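Long-range contacts in transcription regulator PadR N-terminal domain-containing protein (Streptococcus mutans, PDB 3L9F), which probably regulates transcription by binding DNA through a winged helix-turn-helix domain, as members of the PadR family do: residues E54-L59 with M73-L78; G85-E90 with N101-T106; E151-K156 with V197-L202; E158-L163 with A189-T194. One frame throughout, in Å; residues are numbered along the deposited sequence.

In the fold
Contacts 1 and 2 belong to the probable DNA-binding winged helix. Contacts 3 and 4 belong to the C-terminal helical part, on the other side of the chain's centre. Contact 1 is partly buried and packs two helices through apolar side chains. Contact 2 lies at the surface and is held mainly by backbone hydrogen bonds of a hairpin. The two touch where Ile55 and Leu78 meet Tyr103. Contacts 3 and 4 both join helix 142-172 to helix 178-202, with contact 4 nested inside contact 3. Contact 3 is buried and pairs aliphatic packing with a salt-bridge network. Contact 4 is partly buried and centres on Tyr191. Both reach the second subunit.

Contact 1. Residues E54-L59 with M73-L78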
# COMPACT_ATOMS: atom_id res chain seq x y z
N GLU A 54 -8.34 22.00 -2.76
CA GLU A 54 -6.91 22.06 -2.49
C GLU A 54 -6.43 20.83 -1.70
O GLU A 54 -5.35 20.29 -1.96
CB GLU A 54 -6.56 23.35 -1.75
CG GLU A 54 -5.08 23.50 -1.53
CD GLU A 54 -4.73 24.82 -0.90
OE1 GLU A 54 -5.39 25.83 -1.23
OE2 GLU A 54 -3.79 24.85 -0.07
N ILE A 55 -7.23 20.41 -0.73
CA ILE A 55 -6.87 19.23 0.06
C ILE A 55 -6.80 18.02 -0.86
O ILE A 55 -5.87 17.21 -0.81
CB ILE A 55 -7.90 18.95 1.15
CG1 ILE A 55 -7.81 20.02 2.24
CG2 ILE A 55 -7.67 17.58 1.75
CD1 ILE A 55 -9.03 20.05 3.15
N ASN A 56 -7.80 17.89 -1.72
CA ASN A 56 -7.83 16.78 -2.65
C ASN A 56 -6.64 16.83 -3.61
O ASN A 56 -6.05 15.80 -3.91
CB ASN A 56 -9.14 16.78 -3.42
CG ASN A 56 -9.24 15.63 -4.39
OD1 ASN A 56 -9.41 14.48 -3.99
ND2 ASN A 56 -9.15 15.93 -5.68
N ASP A 57 -6.31 18.03 -4.08
CA ASP A 57 -5.17 18.20 -4.98
C ASP A 57 -3.90 17.71 -4.28
O ASP A 57 -3.12 16.95 -4.86
CB ASP A 57 -5.05 19.68 -5.37
CG ASP A 57 -4.04 19.93 -6.48
OD1 ASP A 57 -3.39 18.98 -6.98
OD2 ASP A 57 -3.90 21.11 -6.86
N ILE A 58 -3.70 18.14 -3.03
CA ILE A 58 -2.53 17.74 -2.27
C ILE A 58 -2.48 16.22 -2.10
O ILE A 58 -1.47 15.60 -2.38
CB ILE A 58 -2.49 18.40 -0.90
CG1 ILE A 58 -2.27 19.91 -1.09
CG2 ILE A 58 -1.38 17.78 -0.03
CD1 ILE A 58 -2.51 20.74 0.14
N LEU A 59 -3.59 15.64 -1.67
CA LEU A 59 -3.63 14.20 -1.40
C LEU A 59 -3.45 13.38 -2.68
O LEU A 59 -2.63 12.46 -2.71
CB LEU A 59 -4.92 13.81 -0.68
CG LEU A 59 -4.98 12.37 -0.19
CD1 LEU A 59 -3.98 12.20 0.95
CD2 LEU A 59 -6.39 12.04 0.26
N MET A 73 -12.16 8.57 0.14
CA MET A 73 -11.83 8.60 1.56
C MET A 73 -12.04 10.01 2.10
O MET A 73 -12.54 10.20 3.20
CB MET A 73 -10.37 8.20 1.77
CG MET A 73 -9.84 8.38 3.20
SD MET A 73 -9.37 10.07 3.67
CE MET A 73 -7.77 10.23 2.87
N ILE A 74 -11.62 10.99 1.30
CA ILE A 74 -11.47 12.36 1.78
C ILE A 74 -12.76 12.99 2.33
O ILE A 74 -12.77 13.59 3.40
CB ILE A 74 -10.81 13.27 0.70
CG1 ILE A 74 -10.71 14.72 1.17
CG2 ILE A 74 -11.58 13.21 -0.62
CD1 ILE A 74 -10.13 15.64 0.11
N TYR A 75 -13.86 12.82 1.61
CA TYR A 75 -15.10 13.50 1.99
C TYR A 75 -15.75 12.97 3.27
O TYR A 75 -16.08 13.74 4.16
CB TYR A 75 -16.06 13.58 0.79
CG TYR A 75 -15.41 14.20 -0.43
CD1 TYR A 75 -15.06 15.55 -0.44
CD2 TYR A 75 -15.12 13.44 -1.56
CE1 TYR A 75 -14.44 16.12 -1.55
CE2 TYR A 75 -14.51 14.01 -2.67
CZ TYR A 75 -14.18 15.35 -2.66
OH TYR A 75 -13.57 15.91 -3.77
N PRO A 76 -15.89 11.64 3.40
CA PRO A 76 -16.38 11.13 4.68
C PRO A 76 -15.45 11.45 5.85
O PRO A 76 -15.92 11.67 6.97
CB PRO A 76 -16.42 9.61 4.45
CG PRO A 76 -16.63 9.48 2.98
CD PRO A 76 -15.85 10.59 2.36
N THR A 77 -14.15 11.49 5.60
CA THR A 77 -13.19 11.70 6.67
C THR A 77 -13.22 13.16 7.12
O THR A 77 -13.11 13.46 8.32
CB THR A 77 -11.77 11.31 6.22
OG1 THR A 77 -11.75 9.92 5.88
CG2 THR A 77 -10.77 11.58 7.32
N LEU A 78 -13.38 14.06 6.16
CA LEU A 78 -13.57 15.47 6.50
C LEU A 78 -14.84 15.66 7.33
O LEU A 78 -14.85 16.42 8.30
CB LEU A 78 -13.63 16.32 5.23
CG LEU A 78 -12.32 16.50 4.46
CD1 LEU A 78 -12.60 17.08 3.08
CD2 LEU A 78 -11.36 17.38 5.26
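Ile74 meets Ile55 and Asn56 through its end methyl. Its CD1 lies 3.5 Å from Ile55 CG2 and 3.7 Å from the backbone N of Asn56. The Ile74 chain is stretched out, with CG1 anti to the backbone N (chi1 177°), which carries CD1 onto the backbone of the facing helix. Two more apolar pairs lie beside this one. Leu59 CD2 and Met73 CE are 3.5 Å apart, a tight fit, and the two side chains cross at about a right angle. The Met73 chain bends twice beyond CB to bring its methyl there. Ile55 CD1 and Leu78 CD2 pass at 4.1 Å, the chains running in opposite directions.

Helices 52-62 and 74-83 correspond to the helix-turn-helix of the winged-helix fold expected for the PadR family, and the second is probably the DNA-recognition helix. The axes of the two short segments approach to 11.7 Å at 125°. Ile41 of helix 37-44 touches Met73, Thr77 and Leu78. Tyr103 of the wing touches Ile55 and Leu78.

Aromatic contact is slight. Tyr75 OH comes within 4.4 Å of Asn56 CG at the margin of the packed area. Ile74 CG2 sits over the centre of one face of the Tyr75 ring.

Between the two segments the contact is apolar; a side-chain bond lies within 73-78. Met73 O accepts from two atoms of Thr77. Thr77 OG1 donates to Met73 O at 2.8 Å from above the carbonyl plane, and Thr77 N donates to the same oxygen at 3.2 Å.

Contact 2. Residues G85-E90 with N101-T106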
# COMPACT_ATOMS: atom_id res chain seq x y z
N GLY A 85 -14.88 17.75 16.01
CA GLY A 85 -14.36 19.04 16.42
C GLY A 85 -12.88 19.24 16.16
O GLY A 85 -12.27 20.16 16.73
N LYS A 86 -12.30 18.41 15.30
CA LYS A 86 -10.87 18.51 14.99
C LYS A 86 -10.59 19.51 13.87
O LYS A 86 -9.47 20.00 13.73
CB LYS A 86 -10.32 17.14 14.59
CG LYS A 86 -10.63 16.03 15.58
CD LYS A 86 -10.07 16.36 16.94
CE LYS A 86 -10.38 15.24 17.94
NZ LYS A 86 -9.70 15.46 19.24
N ILE A 87 -11.61 19.78 13.04
CA ILE A 87 -11.53 20.81 12.01
C ILE A 87 -12.86 21.57 11.93
O ILE A 87 -13.88 21.06 12.40
CB ILE A 87 -11.22 20.22 10.61
CG1 ILE A 87 -12.38 19.36 10.12
CG2 ILE A 87 -9.94 19.39 10.66
CD1 ILE A 87 -12.11 18.68 8.79
N THR A 88 -12.84 22.77 11.37
CA THR A 88 -14.07 23.48 11.06
C THR A 88 -14.28 23.52 9.55
O THR A 88 -13.32 23.45 8.79
CB THR A 88 -14.08 24.93 11.61
OG1 THR A 88 -13.04 25.69 10.99
CG2 THR A 88 -13.91 24.93 13.11
N LYS A 89 -15.53 23.62 9.14
CA LYS A 89 -15.87 23.74 7.73
C LYS A 89 -16.66 25.00 7.49
O LYS A 89 -17.64 25.28 8.19
CB LYS A 89 -16.68 22.53 7.27
CG LYS A 89 -17.28 22.69 5.87
CD LYS A 89 -18.14 21.48 5.54
CE LYS A 89 -18.65 21.53 4.10
NZ LYS A 89 -19.46 20.32 3.75
N GLU A 90 -16.23 25.77 6.50
CA GLU A 90 -16.87 27.00 6.12
C GLU A 90 -17.37 26.82 4.70
O GLU A 90 -16.63 26.34 3.85
CB GLU A 90 -15.84 28.14 6.16
CG GLU A 90 -16.27 29.39 5.46
CD GLU A 90 -15.19 30.46 5.45
OE1 GLU A 90 -13.99 30.16 5.68
OE2 GLU A 90 -15.54 31.62 5.16
N ASN A 101 -15.93 24.67 -0.13
CA ASN A 101 -15.77 24.40 1.29
C ASN A 101 -14.35 24.67 1.76
O ASN A 101 -13.40 24.16 1.20
CB ASN A 101 -16.15 22.96 1.61
CG ASN A 101 -17.57 22.65 1.20
OD1 ASN A 101 -18.44 23.51 1.28
ND2 ASN A 101 -17.80 21.43 0.73
N ILE A 102 -14.22 25.51 2.78
CA ILE A 102 -12.91 25.81 3.33
C ILE A 102 -12.77 25.14 4.70
O ILE A 102 -13.61 25.33 5.58
CB ILE A 102 -12.70 27.34 3.49
CG1 ILE A 102 -12.97 28.06 2.17
CG2 ILE A 102 -11.30 27.64 4.03
CD1 ILE A 102 -12.20 27.55 1.01
N TYR A 103 -11.70 24.37 4.89
CA TYR A 103 -11.48 23.64 6.15
C TYR A 103 -10.32 24.21 6.94
O TYR A 103 -9.29 24.59 6.36
CB TYR A 103 -11.23 22.16 5.85
CG TYR A 103 -12.36 21.52 5.10
CD1 TYR A 103 -13.43 20.95 5.78
CD2 TYR A 103 -12.38 21.49 3.71
CE1 TYR A 103 -14.48 20.37 5.11
CE2 TYR A 103 -13.43 20.90 3.03
CZ TYR A 103 -14.48 20.34 3.74
OH TYR A 103 -15.54 19.75 3.07
N ALA A 104 -10.47 24.26 8.26
CA ALA A 104 -9.43 24.79 9.12
C ALA A 104 -9.24 23.88 10.32
O ALA A 104 -10.21 23.44 10.93
CB ALA A 104 -9.77 26.21 9.58
N ILE A 105 -8.00 23.60 10.68
CA ILE A 105 -7.74 22.80 11.87
C ILE A 105 -8.15 23.59 13.12
O ILE A 105 -8.10 24.83 13.13
CB ILE A 105 -6.26 22.39 11.95
CG1 ILE A 105 -6.07 21.17 12.86
CG2 ILE A 105 -5.38 23.57 12.38
CD1 ILE A 105 -4.70 20.52 12.73
N THR A 106 -8.58 22.87 14.16
CA THR A 106 -8.89 23.49 15.45
C THR A 106 -7.78 23.16 16.45
O THR A 106 -6.91 22.35 16.17
CB THR A 106 -10.19 22.93 16.04
OG1 THR A 106 -10.00 21.55 16.37
CG2 THR A 106 -11.33 23.06 15.04
O HOH W 1 -13.28 26.46 8.40
O HOH W 2 -17.17 18.10 4.49
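Thr106 OG1 donates to Gly85 O at 2.7 Å, in the carbonyl plane and on a lone pair. Thr106 N donates to Lys86 O at 3.0 Å, from well above that carbonyl's plane. These bonds close the open end of the beta hairpin 87-92/100-105, the wing of the winged-helix domain. Gly85 ends the preceding helix in a Schellman motif. Thr106 is the N-cap of helix 107-118, and its OG1 also bonds Gly109 N.

The strands pair antiparallel. Thr88 and Ala104 are a hydrogen-bonded pair, with Thr88 N to Ala104 O at 2.7 Å. Glu90 and Ile102 are the next such pair, bonded N to O in both directions, each 2.8 Å. Ile87 with Ile105 and Lys89 with Tyr103 are non-hydrogen-bonded pairs. One water bonds Thr88 OG1 at 2.7 Å. A second water lies in plane at the edge of the Tyr103 ring, bonded to Tyr103 OH, and has a weak bond from Lys89 NZ.

Lys89 runs alongside Tyr103, pointing the same way. Its CG is anti to the backbone N (chi1 170°) and lies 3.7 Å from Tyr103 CE1. Further out, Lys89 CE lies against the Asn101 amide, near its CG. Ile87 CD1 meets the same ring at Tyr103 CD1, 4.0 Å away, on the side of the sheet facing Leu78. On the other side, Thr88 CG2 touches Thr106 CG2 at 3.7 Å.

Contact 3. Residues E151-K156 with V197-L202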
# COMPACT_ATOMS: atom_id res chain seq x y z
N GLU A 151 1.91 -1.61 -19.06
CA GLU A 151 0.98 -0.69 -18.42
C GLU A 151 1.47 -0.29 -17.04
O GLU A 151 1.31 0.86 -16.63
CB GLU A 151 -0.43 -1.27 -18.40
CG GLU A 151 -0.97 -1.50 -19.82
CD GLU A 151 -2.43 -1.85 -19.86
OE1 GLU A 151 -3.07 -1.91 -18.79
OE2 GLU A 151 -2.96 -2.07 -20.98
N GLU A 152 2.09 -1.22 -16.33
CA GLU A 152 2.65 -0.90 -15.02
C GLU A 152 3.87 0.00 -15.16
O GLU A 152 4.07 0.91 -14.36
CB GLU A 152 3.03 -2.17 -14.25
CG GLU A 152 3.81 -1.90 -12.96
CD GLU A 152 2.92 -1.46 -11.81
OE1 GLU A 152 1.69 -1.31 -12.00
OE2 GLU A 152 3.46 -1.27 -10.70
N ILE A 153 4.70 -0.26 -16.17
CA ILE A 153 5.84 0.63 -16.41
C ILE A 153 5.36 2.06 -16.63
O ILE A 153 5.92 3.01 -16.08
CB ILE A 153 6.71 0.17 -17.61
CG1 ILE A 153 7.44 -1.12 -17.27
CG2 ILE A 153 7.74 1.24 -17.98
CD1 ILE A 153 8.18 -1.73 -18.44
N GLU A 154 4.29 2.21 -17.41
CA GLU A 154 3.72 3.54 -17.65
C GLU A 154 3.21 4.19 -16.37
O GLU A 154 3.35 5.39 -16.17
CB GLU A 154 2.62 3.47 -18.71
CG GLU A 154 3.14 3.05 -20.07
CD GLU A 154 2.02 2.76 -21.05
OE1 GLU A 154 0.83 2.95 -20.69
OE2 GLU A 154 2.33 2.34 -22.19
N ARG A 155 2.62 3.39 -15.49
CA ARG A 155 2.14 3.92 -14.23
C ARG A 155 3.30 4.44 -13.39
O ARG A 155 3.21 5.51 -12.78
CB ARG A 155 1.31 2.90 -13.46
CG ARG A 155 -0.11 2.77 -13.99
CD ARG A 155 -1.00 1.96 -13.05
NE ARG A 155 -0.55 0.58 -12.95
CZ ARG A 155 -1.01 -0.41 -13.71
NH1 ARG A 155 -1.95 -0.17 -14.62
NH2 ARG A 155 -0.54 -1.64 -13.56
N LYS A 156 4.41 3.70 -13.39
CA LYS A 156 5.58 4.12 -12.64
C LYS A 156 6.15 5.39 -13.25
O LYS A 156 6.61 6.28 -12.53
CB LYS A 156 6.65 3.03 -12.60
CG LYS A 156 6.21 1.75 -11.90
CD LYS A 156 6.02 1.98 -10.40
CE LYS A 156 5.82 0.67 -9.67
NZ LYS A 156 6.29 -0.45 -10.53
N VAL A 197 13.21 -3.25 -12.91
CA VAL A 197 12.99 -4.70 -12.92
C VAL A 197 12.10 -5.10 -14.08
O VAL A 197 12.37 -6.07 -14.79
CB VAL A 197 12.38 -5.19 -11.59
CG1 VAL A 197 11.81 -6.58 -11.76
CG2 VAL A 197 13.42 -5.15 -10.48
N LEU A 198 11.03 -4.34 -14.28
CA LEU A 198 10.10 -4.65 -15.35
C LEU A 198 10.73 -4.41 -16.72
O LEU A 198 10.55 -5.19 -17.65
CB LEU A 198 8.83 -3.82 -15.19
CG LEU A 198 8.06 -4.14 -13.90
CD1 LEU A 198 6.80 -3.29 -13.84
CD2 LEU A 198 7.73 -5.62 -13.82
N GLU A 199 11.48 -3.31 -16.85
CA GLU A 199 12.19 -3.04 -18.10
C GLU A 199 13.16 -4.17 -18.42
O GLU A 199 13.22 -4.63 -19.57
CB GLU A 199 12.92 -1.70 -18.02
CG GLU A 199 11.96 -0.52 -17.99
CD GLU A 199 12.66 0.81 -17.83
OE1 GLU A 199 13.82 0.83 -17.34
OE2 GLU A 199 12.04 1.84 -18.19
N GLU A 200 13.90 -4.62 -17.41
CA GLU A 200 14.85 -5.71 -17.60
C GLU A 200 14.13 -6.99 -18.00
O GLU A 200 14.65 -7.78 -18.79
CB GLU A 200 15.69 -5.93 -16.33
CG GLU A 200 16.68 -4.81 -16.05
CD GLU A 200 17.29 -4.90 -14.67
OE1 GLU A 200 16.73 -5.61 -13.81
OE2 GLU A 200 18.34 -4.25 -14.44
N GLU A 201 12.92 -7.19 -17.48
CA GLU A 201 12.12 -8.34 -17.87
C GLU A 201 11.73 -8.27 -19.35
O GLU A 201 11.85 -9.25 -20.08
CB GLU A 201 10.86 -8.46 -17.02
CG GLU A 201 9.92 -9.59 -17.45
CD GLU A 201 10.60 -10.95 -17.39
OE1 GLU A 201 11.50 -11.13 -16.53
OE2 GLU A 201 10.22 -11.82 -18.20
N LEU A 202 11.26 -7.10 -19.77
CA LEU A 202 10.86 -6.92 -21.17
C LEU A 202 12.04 -7.08 -22.12
O LEU A 202 11.88 -7.51 -23.27
CB LEU A 202 10.21 -5.55 -21.35
CG LEU A 202 8.81 -5.36 -20.76
CD1 LEU A 202 8.27 -3.99 -21.15
CD2 LEU A 202 7.87 -6.46 -21.22
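The long antiparallel helix pair 142-172/178-202 forms the core of the C-terminal part, and helix 142-172 lies largely in a predicted coiled coil. Here the pair is joined by Ile153 and Leu198, whose side chains overlap head to tail. The two segment axes approach to 10.2 Å at 147°. Ile153 CG1 lies 3.7 Å from Leu198 CB. Ile153 CD1 and Leu202 CD1 meet tip to tip at 3.5 Å. Ile153 CD1 also rests near Glu199 CG, whose carboxylate turns to Lys195 in a salt bridge.

Leu198 CD1 packs on the aliphatic part of Glu152, 3.4 Å from Glu152 CG. Phe130 of helix 129-135 touches both residues. The Glu152 chain bends at chi2 (79°), and its carboxylate turns to basic groups of its own helix. This acid is buried and held by several partners. Arg155 brings NE and NH2 to the same oxygen, Glu152 OE1, which lies close to the guanidinium plane. The nearby arginine and lysine would probably favour the charged carboxylate.

Lys156 NZ completes the salt-bridge network. It also bonds Tyr186 OH of the second subunit, which bonds Glu152 OE2 as well, so the network reaches across the dimer interface. Lys156 NZ meets Glu152 OE2 at 3.0 Å, on the anti side of the carboxylate and 24° out of its plane.

Contact 4. Residues E158-L163 with A189-T194; sequences EKIKRL and AQYKST
Lys159, Ile160 and Leu163 gather round Tyr191. Lys159 CB lies over one face of the Tyr191 ring, 3.8 Å from the ring centroid and 19° off the normal. This is a CH-pi contact. The lysine chain crosses the tyrosine at about a right angle and then leads away. Its CD passes Tyr191 CE1 at 3.7 Å on the way. Ile160 lies alongside Tyr191 and points the other way, with Ile160 CG1 3.4 Å from Tyr191 CB. The end methyl, Ile160 CD1, goes on to Lys192 CG at 3.7 Å. Leu163 CD2 reaches Tyr191 CE2 at 4.0 Å.

The tyrosine's CG is anti to its carbonyl carbon (chi1 -69°), which sends the ring across to the other helix. Tyr65 packs on both Tyr191 and Leu163. Elsewhere on helix 142-172, Arg162 NE bonds Glu158 OE2 at 3.3 Å, a nearly straight salt bridge along one helix. Arg162 NH1 also bonds Ser64 OG, which ties the helix to the loop after helix 52-62. The side chain of Lys159 lies about 5 Å from that of Asp68, a magnesium-binding residue with no metal bound in this chain.

On helix 178-202, Ser193 OG is hydrogen-bonded to Ser193 OG of the second subunit, and Gln190 packs on Gln190 of that subunit. The segment axes come within 9.7 Å of each other, at 151°. The arrangement is an antiparallel helical hairpin that takes part in dimerisation, as in the C-terminal domains of PadR-family regulators.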
# COMPACT_ATOMS: atom_id res chain seq x y z
N GLU A 158 4.50 7.77 -14.81
CA GLU A 158 3.61 8.85 -14.42
C GLU A 158 3.89 9.30 -12.99
O GLU A 158 3.90 10.50 -12.70
CB GLU A 158 2.15 8.40 -14.54
CG GLU A 158 1.20 9.49 -15.04
CD GLU A 158 1.27 10.78 -14.23
OE1 GLU A 158 2.07 11.68 -14.60
OE2 GLU A 158 0.52 10.91 -13.24
N LYS A 159 4.10 8.35 -12.09
CA LYS A 159 4.36 8.70 -10.69
C LYS A 159 5.72 9.36 -10.50
O LYS A 159 5.86 10.30 -9.72
CB LYS A 159 4.23 7.47 -9.78
CG LYS A 159 2.80 6.95 -9.70
CD LYS A 159 2.73 5.63 -8.94
CE LYS A 159 1.31 5.09 -8.91
NZ LYS A 159 1.24 3.84 -8.12
N ILE A 160 6.72 8.86 -11.21
CA ILE A 160 8.05 9.47 -11.18
C ILE A 160 8.03 10.92 -11.68
O ILE A 160 8.61 11.83 -11.06
CB ILE A 160 9.04 8.67 -12.04
CG1 ILE A 160 9.33 7.31 -11.38
CG2 ILE A 160 10.31 9.47 -12.26
CD1 ILE A 160 10.11 6.33 -12.25
N LYS A 161 7.36 11.11 -12.81
CA LYS A 161 7.21 12.44 -13.41
C LYS A 161 6.55 13.42 -12.43
O LYS A 161 7.05 14.53 -12.21
CB LYS A 161 6.38 12.34 -14.70
CG LYS A 161 6.07 13.68 -15.36
CD LYS A 161 5.25 13.48 -16.64
CE LYS A 161 4.97 14.81 -17.34
NZ LYS A 161 4.08 15.70 -16.54
N ARG A 162 5.45 12.98 -11.83
CA ARG A 162 4.71 13.80 -10.88
C ARG A 162 5.52 14.11 -9.63
O ARG A 162 5.56 15.26 -9.17
CB ARG A 162 3.39 13.11 -10.52
CG ARG A 162 2.45 13.95 -9.67
CD ARG A 162 1.01 13.73 -10.09
NE ARG A 162 0.73 12.31 -10.29
CZ ARG A 162 0.44 11.46 -9.30
NH1 ARG A 162 0.39 11.90 -8.05
NH2 ARG A 162 0.21 10.18 -9.57
N LEU A 163 6.17 13.10 -9.06
CA LEU A 163 6.96 13.31 -7.86
C LEU A 163 8.17 14.18 -8.17
O LEU A 163 8.53 15.07 -7.40
CB LEU A 163 7.38 11.97 -7.26
CG LEU A 163 8.26 12.04 -6.03
CD1 LEU A 163 7.63 12.92 -4.96
CD2 LEU A 163 8.49 10.62 -5.51
N ALA A 189 13.42 6.32 -5.62
CA ALA A 189 14.17 5.08 -5.63
C ALA A 189 13.23 3.88 -5.74
O ALA A 189 13.48 2.93 -6.48
CB ALA A 189 15.04 4.98 -4.37
N GLN A 190 12.13 3.94 -5.00
CA GLN A 190 11.13 2.88 -5.03
C GLN A 190 10.58 2.72 -6.45
O GLN A 190 10.56 1.63 -7.01
CB GLN A 190 10.00 3.25 -4.08
CG GLN A 190 9.11 2.11 -3.69
CD GLN A 190 8.45 2.37 -2.36
OE1 GLN A 190 7.91 3.45 -2.12
NE2 GLN A 190 8.52 1.39 -1.47
N TYR A 191 10.15 3.84 -7.02
CA TYR A 191 9.56 3.81 -8.36
C TYR A 191 10.56 3.36 -9.41
O TYR A 191 10.25 2.53 -10.26
CB TYR A 191 9.05 5.19 -8.73
CG TYR A 191 7.85 5.65 -7.94
CD1 TYR A 191 6.88 4.74 -7.54
CD2 TYR A 191 7.67 6.99 -7.62
CE1 TYR A 191 5.77 5.15 -6.83
CE2 TYR A 191 6.56 7.41 -6.91
CZ TYR A 191 5.62 6.48 -6.52
OH TYR A 191 4.52 6.88 -5.81
N LYS A 192 11.76 3.92 -9.34
CA LYS A 192 12.75 3.64 -10.37
C LYS A 192 13.27 2.20 -10.32
O LYS A 192 13.51 1.59 -11.37
CB LYS A 192 13.90 4.63 -10.28
CG LYS A 192 13.47 6.06 -10.62
CD LYS A 192 14.62 7.05 -10.45
CE LYS A 192 14.17 8.46 -10.79
NZ LYS A 192 15.14 9.48 -10.30
N SER A 193 13.44 1.67 -9.12
CA SER A 193 13.99 0.32 -8.98
C SER A 193 13.03 -0.73 -9.52
O SER A 193 13.44 -1.68 -10.19
CB SER A 193 14.35 0.02 -7.52
OG SER A 193 13.21 0.10 -6.69
N THR A 194 11.75 -0.58 -9.22
CA THR A 194 10.76 -1.55 -9.67
C THR A 194 10.50 -1.38 -11.18
O THR A 194 10.36 -2.36 -11.91
CB THR A 194 9.46 -1.42 -8.86
OG1 THR A 194 9.00 -0.07 -8.94
CG2 THR A 194 9.72 -1.76 -7.38